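Local coordinates for GGDEF family protein (Vibrio cholerae, PDB 5GZS) that is probably a membrane-bound diguanylate cyclase making cyclic di-GMP, whose periplasmic portion, the part modelled here, binds arginine in a domain related to solute-binding proteins, at residues Gly96-Thr101 with Val117-His122; Thr79-Tyr84 with Gly136-Ile141. All blocks are in the same frame, centred on the assembly; numbering follows the deposited sequence.

Contact 1. Residues Gly96-Thr101 with Val117-His122; sequences GIPKGT and VEYEGH. With ARG (arginine), chain B.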
ATOM      1  N   GLY A  96     -20.794  14.389  -0.993  1.00 61.09           N
ATOM      2  CA  GLY A  96     -21.299  15.551  -1.702  1.00 63.05           C
ATOM      3  C   GLY A  96     -20.202  16.106  -2.594  1.00 55.89           C
ATOM      4  O   GLY A  96     -19.023  16.131  -2.214  1.00 47.16           O
ATOM      5  N   ILE A  97     -20.585  16.532  -3.788  1.00 52.21           N
ATOM      6  CA  ILE A  97     -19.610  16.993  -4.760  1.00 61.56           C
ATOM      7  C   ILE A  97     -20.075  18.285  -5.402  1.00 67.39           C
ATOM      8  O   ILE A  97     -21.181  18.346  -5.965  1.00 68.22           O
ATOM      9  CB  ILE A  97     -19.354  15.944  -5.874  1.00 51.37           C
ATOM     10  CG1 ILE A  97     -18.860  14.613  -5.291  1.00 53.57           C
ATOM     11  CG2 ILE A  97     -18.362  16.483  -6.902  1.00 51.10           C
ATOM     12  CD1 ILE A  97     -17.409  14.624  -4.813  1.00 55.59           C
ATOM     13  N   PRO A  98     -19.230  19.328  -5.330  1.00 59.56           N
ATOM     14  CA  PRO A  98     -19.529  20.607  -5.979  1.00 62.45           C
ATOM     15  C   PRO A  98     -19.659  20.388  -7.473  1.00 63.82           C
ATOM     16  O   PRO A  98     -18.848  19.676  -8.070  1.00 63.82           O
ATOM     17  CB  PRO A  98     -18.314  21.480  -5.658  1.00 56.51           C
ATOM     18  CG  PRO A  98     -17.524  20.726  -4.657  1.00 59.45           C
ATOM     19  CD  PRO A  98     -17.861  19.285  -4.809  1.00 55.75           C
ATOM     20  N   LYS A  99     -20.678  20.976  -8.070  1.00 66.60           N
ATOM     21  CA  LYS A  99     -20.954  20.698  -9.462  1.00 70.46           C
ATOM     22  C   LYS A  99     -20.044  21.573 -10.328  1.00 64.97           C
ATOM     23  O   LYS A  99     -19.738  22.713  -9.968  1.00 55.87           O
ATOM     24  CB  LYS A  99     -22.438  20.931  -9.762  1.00 75.96           C
ATOM     25  CG  LYS A  99     -22.737  21.242 -11.207  1.00 82.40           C
ATOM     26  CD  LYS A  99     -23.947  22.124 -11.319  1.00 92.01           C
ATOM     27  CE  LYS A  99     -23.404  23.453 -10.926  1.00 95.84           C
ATOM     28  NZ  LYS A  99     -24.185  24.714 -10.867  1.00 98.37           N
ATOM     29  N   GLY A 100     -19.583  21.021 -11.445  1.00 69.20           N
ATOM     30  CA  GLY A 100     -18.659  21.711 -12.327  1.00 72.03           C
ATOM     31  C   GLY A 100     -17.192  21.513 -11.969  1.00 66.62           C
ATOM     32  O   GLY A 100     -16.295  21.904 -12.728  1.00 65.04           O
ATOM     33  N   THR A 101     -16.932  20.915 -10.811  1.00 60.49           N
ATOM     34  CA  THR A 101     -15.550  20.809 -10.362  1.00 67.39           C
ATOM     35  C   THR A 101     -14.872  19.575 -10.903  1.00 65.03           C
ATOM     36  O   THR A 101     -15.501  18.670 -11.439  1.00 64.54           O
ATOM     37  CB  THR A 101     -15.405  20.771  -8.820  1.00 69.59           C
ATOM     38  OG1 THR A 101     -16.011  19.578  -8.305  1.00 67.39           O
ATOM     39  CG2 THR A 101     -16.011  22.010  -8.180  1.00 61.25           C
ATOM     40  N   VAL A 117     -23.146  12.939  -4.824  1.00 65.60           N
ATOM     41  CA  VAL A 117     -24.413  13.660  -4.943  1.00 62.03           C
ATOM     42  C   VAL A 117     -24.110  15.146  -5.105  1.00 70.87           C
ATOM     43  O   VAL A 117     -23.522  15.780  -4.216  1.00 68.30           O
ATOM     44  CB  VAL A 117     -25.322  13.459  -3.729  1.00 62.22           C
ATOM     45  CG1 VAL A 117     -26.702  14.062  -4.004  1.00 59.96           C
ATOM     46  CG2 VAL A 117     -25.416  11.992  -3.372  1.00 58.51           C
ATOM     47  N   GLU A 118     -24.459  15.671  -6.275  1.00 72.17           N
ATOM     48  CA  GLU A 118     -24.077  17.019  -6.669  1.00 65.82           C
ATOM     49  C   GLU A 118     -24.866  18.087  -5.931  1.00 69.19           C
ATOM     50  O   GLU A 118     -26.036  17.897  -5.598  1.00 66.68           O
ATOM     51  CB  GLU A 118     -24.242  17.198  -8.181  1.00 64.44           C
ATOM     52  CG  GLU A 118     -24.656  18.600  -8.598  1.00 76.21           C
ATOM     53  CD  GLU A 118     -25.070  18.675 -10.055  1.00 90.56           C
ATOM     54  OE1 GLU A 118     -24.289  18.227 -10.920  1.00 94.91           O
ATOM     55  OE2 GLU A 118     -26.177  19.182 -10.334  1.00 93.68           O
ATOM     56  N   TYR A 119     -24.213  19.216  -5.685  1.00 67.74           N
ATOM     57  CA  TYR A 119     -24.860  20.343  -5.030  1.00 65.30           C
ATOM     58  C   TYR A 119     -24.418  21.673  -5.640  1.00 68.21           C
ATOM     59  O   TYR A 119     -23.509  21.717  -6.481  1.00 72.82           O
ATOM     60  CB  TYR A 119     -24.587  20.317  -3.513  1.00 68.69           C
ATOM     61  CG  TYR A 119     -23.128  20.436  -3.101  1.00 66.83           C
ATOM     62  CD1 TYR A 119     -22.446  21.649  -3.224  1.00 65.28           C
ATOM     63  CD2 TYR A 119     -22.443  19.356  -2.554  1.00 61.77           C
ATOM     64  CE1 TYR A 119     -21.130  21.772  -2.854  1.00 56.91           C
ATOM     65  CE2 TYR A 119     -21.117  19.477  -2.171  1.00 57.04           C
ATOM     66  CZ  TYR A 119     -20.466  20.693  -2.325  1.00 57.43           C
ATOM     67  OH  TYR A 119     -19.146  20.850  -1.956  1.00 58.00           O
ATOM     68  N   GLU A 120     -25.073  22.754  -5.221  1.00 62.93           N
ATOM     69  CA  GLU A 120     -24.697  24.097  -5.650  1.00 62.54           C
ATOM     70  C   GLU A 120     -24.530  25.063  -4.485  1.00 73.00           C
ATOM     71  O   GLU A 120     -25.521  25.487  -3.881  1.00 66.79           O
ATOM     72  CB  GLU A 120     -25.729  24.663  -6.608  1.00 68.56           C
ATOM     73  CG  GLU A 120     -25.708  24.044  -7.980  1.00 84.42           C
ATOM     74  CD  GLU A 120     -26.408  24.931  -8.981  1.00 96.17           C
ATOM     75  OE1 GLU A 120     -26.305  26.174  -8.843  1.00100.25           O
ATOM     76  OE2 GLU A 120     -27.072  24.390  -9.892  1.00 96.96           O
ATOM     77  N   GLY A 121     -23.278  25.422  -4.188  1.00 74.52           N
ATOM     78  CA  GLY A 121     -22.974  26.442  -3.199  1.00 66.06           C
ATOM     79  C   GLY A 121     -22.935  25.904  -1.780  1.00 66.07           C
ATOM     80  O   GLY A 121     -23.209  24.719  -1.564  1.00 53.74           O
ATOM     81  N   HIS A 122     -22.619  26.787  -0.822  1.00 70.94           N
ATOM     82  CA  HIS A 122     -22.301  26.402   0.559  1.00 60.50           C
ATOM     83  C   HIS A 122     -23.533  25.985   1.338  1.00 61.29           C
ATOM     84  O   HIS A 122     -23.452  25.089   2.178  1.00 68.59           O
ATOM     85  CB  HIS A 122     -21.575  27.548   1.280  1.00 48.68           C
ATOM     86  CG  HIS A 122     -21.613  27.467   2.781  1.00 49.42           C
ATOM     87  ND1 HIS A 122     -22.425  28.277   3.548  1.00 48.42           N
ATOM     88  CD2 HIS A 122     -20.917  26.703   3.655  1.00 47.32           C
ATOM     89  CE1 HIS A 122     -22.242  28.004   4.829  1.00 41.38           C
ATOM     90  NE2 HIS A 122     -21.335  27.050   4.921  1.00 51.32           N
TER
HETATM   91  N   ARG B 501      -9.954  23.638  -8.769  1.00 67.91           N
HETATM   92  CA  ARG B 501     -11.071  22.719  -8.929  1.00 65.94           C
HETATM   93  C   ARG B 501     -11.783  22.957 -10.255  1.00 67.16           C
HETATM   94  O   ARG B 501     -12.439  22.071 -10.799  1.00 74.77           O
HETATM   95  CB  ARG B 501     -12.045  22.866  -7.773  1.00 42.07           C
HETATM   96  CG  ARG B 501     -12.715  24.224  -7.695  1.00 41.90           C
HETATM   97  CD  ARG B 501     -13.377  24.350  -6.340  1.00 53.27           C
HETATM   98  NE  ARG B 501     -14.130  25.579  -6.210  1.00 55.31           N
HETATM   99  CZ  ARG B 501     -13.577  26.771  -6.032  1.00 45.67           C
HETATM  100  NH1 ARG B 501     -12.255  26.899  -5.978  1.00 40.59           N
HETATM  101  NH2 ARG B 501     -14.354  27.836  -5.926  1.00 46.78           N
HETATM  102  OXT ARG B 501     -11.717  24.045 -10.814  1.00 70.24           O
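A parallel strand pair of a beta-alpha-beta unit brings G96-P98 beside V117-Y119, at the edge of the arginine pocket of a periplasmic solute-binding fold. The backbones are laced by I97 N to V117 O (3.1 Å), by Y119 N to I97 O, and by a weak bond from K99 N to Y119 O.

The Y119 ring carries the apolar part of the packing. Its chi1 of 62° sets CG between its own backbone N and carbonyl carbon, and the ring lies against the neighbouring strand. P98 N and I97 C sit over one face near the rim, and P98 CA makes a CH-pi contact, 4.0 Å from the ring centroid. The proline ring runs alongside the tyrosine, pointing the same way, with P98 CG 3.8 Å from Y119 CZ. Y119 OH is hydrogen-bonded to the D139 carboxylate.

Where strand 94-98 ends, the contact becomes polar. K99 lays CB and CG across the carboxylate end of E118, CG 3.4 Å from OE1, then bends at chi3 (76°). Its NZ forms a salt bridge with E120 OE2 at 3.1 Å.

K99 and G100 are the middle of a type II turn from P98 to T101, with G100 at positive phi. T101 OG1 bonds back to P98 O (2.8 Å) and also caps Y103 N, while T101 CA comes 3.4 Å from the ligand's O.

Helix 103-110 links the two strands, its L107 against I97 and its Y103 against P98. Y119 also packs on helix 121-129 through E124, A125 and L128, and on V137 of strand 137-140.

Contact 2. Residues Thr79-Tyr84 with Gly136-Ile141; sequences TYLYSY and GVVDAI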
ATOM      1  N   THR A  79      -7.710  21.457  -0.320  1.00 33.23           N
ATOM      2  CA  THR A  79      -8.899  20.682  -0.612  1.00 34.43           C
ATOM      3  C   THR A  79      -9.224  19.747   0.544  1.00 35.86           C
ATOM      4  O   THR A  79      -8.357  19.012   1.024  1.00 33.57           O
ATOM      5  CB  THR A  79      -8.734  19.874  -1.915  1.00 41.99           C
ATOM      6  OG1 THR A  79      -8.620  20.783  -3.023  1.00 37.26           O
ATOM      7  CG2 THR A  79      -9.943  18.943  -2.148  1.00 37.19           C
ATOM      8  N   TYR A  80     -10.477  19.789   0.996  1.00 35.78           N
ATOM      9  CA  TYR A  80     -10.843  19.135   2.251  1.00 40.47           C
ATOM     10  C   TYR A  80     -12.038  18.199   2.104  1.00 45.75           C
ATOM     11  O   TYR A  80     -12.956  18.432   1.280  1.00 38.66           O
ATOM     12  CB  TYR A  80     -11.151  20.182   3.354  1.00 33.50           C
ATOM     13  CG  TYR A  80     -10.052  21.211   3.605  1.00 30.77           C
ATOM     14  CD1 TYR A  80      -9.986  22.384   2.841  1.00 30.79           C
ATOM     15  CD2 TYR A  80      -9.118  21.031   4.617  1.00 29.64           C
ATOM     16  CE1 TYR A  80      -9.015  23.324   3.052  1.00 29.72           C
ATOM     17  CE2 TYR A  80      -8.130  21.976   4.854  1.00 31.73           C
ATOM     18  CZ  TYR A  80      -8.083  23.122   4.051  1.00 41.22           C
ATOM     19  OH  TYR A  80      -7.115  24.068   4.242  1.00 27.72           O
ATOM     20  N   LEU A  81     -12.005  17.130   2.905  1.00 43.11           N
ATOM     21  CA  LEU A  81     -13.204  16.360   3.218  1.00 47.37           C
ATOM     22  C   LEU A  81     -13.863  17.019   4.424  1.00 55.55           C
ATOM     23  O   LEU A  81     -13.286  17.034   5.522  1.00 55.28           O
ATOM     24  CB  LEU A  81     -12.876  14.891   3.528  1.00 36.12           C
ATOM     25  CG  LEU A  81     -14.064  14.045   4.027  1.00 38.35           C
ATOM     26  CD1 LEU A  81     -15.188  13.925   2.971  1.00 38.97           C
ATOM     27  CD2 LEU A  81     -13.573  12.693   4.458  1.00 37.19           C
ATOM     28  N   TYR A  82     -15.047  17.588   4.227  1.00 37.54           N
ATOM     29  CA  TYR A  82     -15.802  18.109   5.361  1.00 44.70           C
ATOM     30  C   TYR A  82     -16.749  17.038   5.920  1.00 43.17           C
ATOM     31  O   TYR A  82     -17.500  16.391   5.183  1.00 41.60           O
ATOM     32  CB  TYR A  82     -16.597  19.351   4.963  1.00 42.78           C
ATOM     33  CG  TYR A  82     -15.753  20.475   4.447  1.00 36.76           C
ATOM     34  CD1 TYR A  82     -15.224  21.428   5.315  1.00 35.33           C
ATOM     35  CD2 TYR A  82     -15.480  20.585   3.093  1.00 37.40           C
ATOM     36  CE1 TYR A  82     -14.448  22.461   4.844  1.00 34.55           C
ATOM     37  CE2 TYR A  82     -14.712  21.604   2.608  1.00 43.98           C
ATOM     38  CZ  TYR A  82     -14.185  22.538   3.482  1.00 42.74           C
ATOM     39  OH  TYR A  82     -13.428  23.560   2.975  1.00 34.54           O
ATOM     40  N   SER A  83     -16.734  16.857   7.227  1.00 39.03           N
ATOM     41  CA  SER A  83     -17.544  15.793   7.793  1.00 45.42           C
ATOM     42  C   SER A  83     -17.738  15.977   9.282  1.00 46.59           C
ATOM     43  O   SER A  83     -16.871  16.485   9.998  1.00 44.88           O
ATOM     44  CB  SER A  83     -16.920  14.412   7.511  1.00 46.58           C
ATOM     45  OG  SER A  83     -15.656  14.233   8.153  1.00 44.62           O
ATOM     46  N   TYR A  84     -18.913  15.574   9.729  1.00 50.08           N
ATOM     47  CA  TYR A  84     -19.232  15.576  11.137  1.00 50.03           C
ATOM     48  C   TYR A  84     -18.396  14.462  11.743  1.00 46.81           C
ATOM     49  O   TYR A  84     -18.565  13.293  11.384  1.00 53.89           O
ATOM     50  CB  TYR A  84     -20.753  15.389  11.351  1.00 39.06           C
ATOM     51  CG  TYR A  84     -21.529  16.679  11.177  1.00 41.07           C
ATOM     52  CD1 TYR A  84     -21.286  17.760  12.017  1.00 46.31           C
ATOM     53  CD2 TYR A  84     -22.486  16.832  10.172  1.00 45.44           C
ATOM     54  CE1 TYR A  84     -21.964  18.957  11.877  1.00 48.89           C
ATOM     55  CE2 TYR A  84     -23.188  18.043  10.024  1.00 41.57           C
ATOM     56  CZ  TYR A  84     -22.912  19.100  10.887  1.00 53.29           C
ATOM     57  OH  TYR A  84     -23.562  20.319  10.790  1.00 58.45           O
ATOM     58  N   GLY A 136     -20.323  13.101   3.785  1.00 57.69           N
ATOM     59  CA  GLY A 136     -19.240  14.061   3.717  1.00 60.16           C
ATOM     60  C   GLY A 136     -19.132  14.779   2.385  1.00 60.46           C
ATOM     61  O   GLY A 136     -19.473  14.250   1.328  1.00 60.05           O
ATOM     62  N   VAL A 137     -18.628  16.000   2.440  1.00 48.95           N
ATOM     63  CA  VAL A 137     -18.498  16.815   1.250  1.00 53.02           C
ATOM     64  C   VAL A 137     -17.025  17.074   0.936  1.00 53.60           C
ATOM     65  O   VAL A 137     -16.222  17.358   1.836  1.00 49.39           O
ATOM     66  CB  VAL A 137     -19.243  18.150   1.430  1.00 56.90           C
ATOM     67  CG1 VAL A 137     -18.504  19.312   0.746  1.00 42.69           C
ATOM     68  CG2 VAL A 137     -20.699  18.012   0.978  1.00 50.45           C
ATOM     69  N   VAL A 138     -16.668  16.951  -0.337  1.00 41.08           N
ATOM     70  CA  VAL A 138     -15.327  17.304  -0.757  1.00 47.92           C
ATOM     71  C   VAL A 138     -15.349  18.678  -1.423  1.00 50.93           C
ATOM     72  O   VAL A 138     -15.989  18.855  -2.455  1.00 50.11           O
ATOM     73  CB  VAL A 138     -14.728  16.241  -1.710  1.00 40.85           C
ATOM     74  CG1 VAL A 138     -13.499  16.778  -2.413  1.00 40.18           C
ATOM     75  CG2 VAL A 138     -14.379  14.977  -0.930  1.00 40.51           C
ATOM     76  N   ASP A 139     -14.665  19.654  -0.831  1.00 49.55           N
ATOM     77  CA  ASP A 139     -14.631  20.991  -1.421  1.00 45.82           C
ATOM     78  C   ASP A 139     -13.397  21.804  -1.022  1.00 36.75           C
ATOM     79  O   ASP A 139     -12.617  21.412  -0.139  1.00 40.91           O
ATOM     80  CB  ASP A 139     -15.896  21.755  -1.045  1.00 52.39           C
ATOM     81  CG  ASP A 139     -16.303  22.782  -2.103  1.00 52.21           C
ATOM     82  OD1 ASP A 139     -15.548  22.998  -3.085  1.00 50.53           O
ATOM     83  OD2 ASP A 139     -17.387  23.384  -1.939  1.00 46.62           O
ATOM     84  N   ALA A 140     -13.229  22.947  -1.679  1.00 40.09           N
ATOM     85  CA  ALA A 140     -12.020  23.766  -1.531  1.00 36.91           C
ATOM     86  C   ALA A 140     -12.003  24.605  -0.261  1.00 43.18           C
ATOM     87  O   ALA A 140     -12.960  24.619   0.507  1.00 35.93           O
ATOM     88  CB  ALA A 140     -11.865  24.662  -2.721  1.00 37.51           C
ATOM     89  N   ILE A 141     -10.898  25.325  -0.078  1.00 54.60           N
ATOM     90  CA  ILE A 141     -10.676  26.205   1.070  1.00 50.06           C
ATOM     91  C   ILE A 141     -11.779  27.253   1.213  1.00 31.42           C
ATOM     92  O   ILE A 141     -12.054  27.711   2.317  1.00 30.68           O
ATOM     93  CB  ILE A 141      -9.276  26.902   0.973  1.00 35.84           C
ATOM     94  CG1 ILE A 141      -8.926  27.652   2.263  1.00 28.74           C
ATOM     95  CG2 ILE A 141      -9.208  27.829  -0.219  1.00 30.68           C
ATOM     96  CD1 ILE A 141      -7.509  28.170   2.290  1.00 27.84           C
TER
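Strands 79-83 and 137-140 pair antiparallel, and the backbone bonds fall into two reciprocal couples. Y80 and D139 exchange both of theirs, Y80 N to D139 O at 2.9 Å and D139 N to Y80 O at 3.0 Å; Y82 and V137 do the same, with Y82 N 2.7 Å from V137 O. Between these couples L81 faces V138 as a non-hydrogen-bonded pair.

One side-chain bond adds to the ladder. Y82 OH donates to A140 O at 2.7 Å, meeting the carbonyl from above its plane. With chi1 at -59°, CG is anti to the carbonyl carbon, and the ring reaches over the neighbouring strand with A140 O at its edge. D139 OD1 accepts A140 N of its own strand.

Apolar contacts lie on both faces. On the tyrosine face, Y82 CD2 meets V137 CG1 at 4.0 Å and CE2 passes D139 CB at 3.8 Å, while Y80 CE1 lies beside I141 CB, the two side chains pointing the same way. On the other face L81 CD1 touches V138 CG2, and T79 CG2 approaches V138 CG1.

Several buried polar groups find partners here: Y82 OH ties down the carbonyl of A140, a pocket residue touching the arginine, and Y80 OH is held by Q203. The bond from A140 N would probably help the buried D139 carboxylate keep its charge.

Contact 2 is wholly buried, whereas contact 1 is only partly so, with V117, K99, E118 and E120 at least partly exposed. Both pack a tyrosine against the partner strand, but contact 2 adds a tyrosine hydroxyl bond to a buried carbonyl where contact 1 adds a salt bridge at the surface. Along the chain, contact 1 is nested within the loop that contact 2 closes, and their centres lie about 11 Å apart. G96 N and G136 O, 2.7 Å apart and probably hydrogen-bonded, join strand 94-98 to segment 136-141, and P98 CD packs on V138 O. Each contact brings one residue to the arginine pocket, T101 from contact 1 and A140 from contact 2.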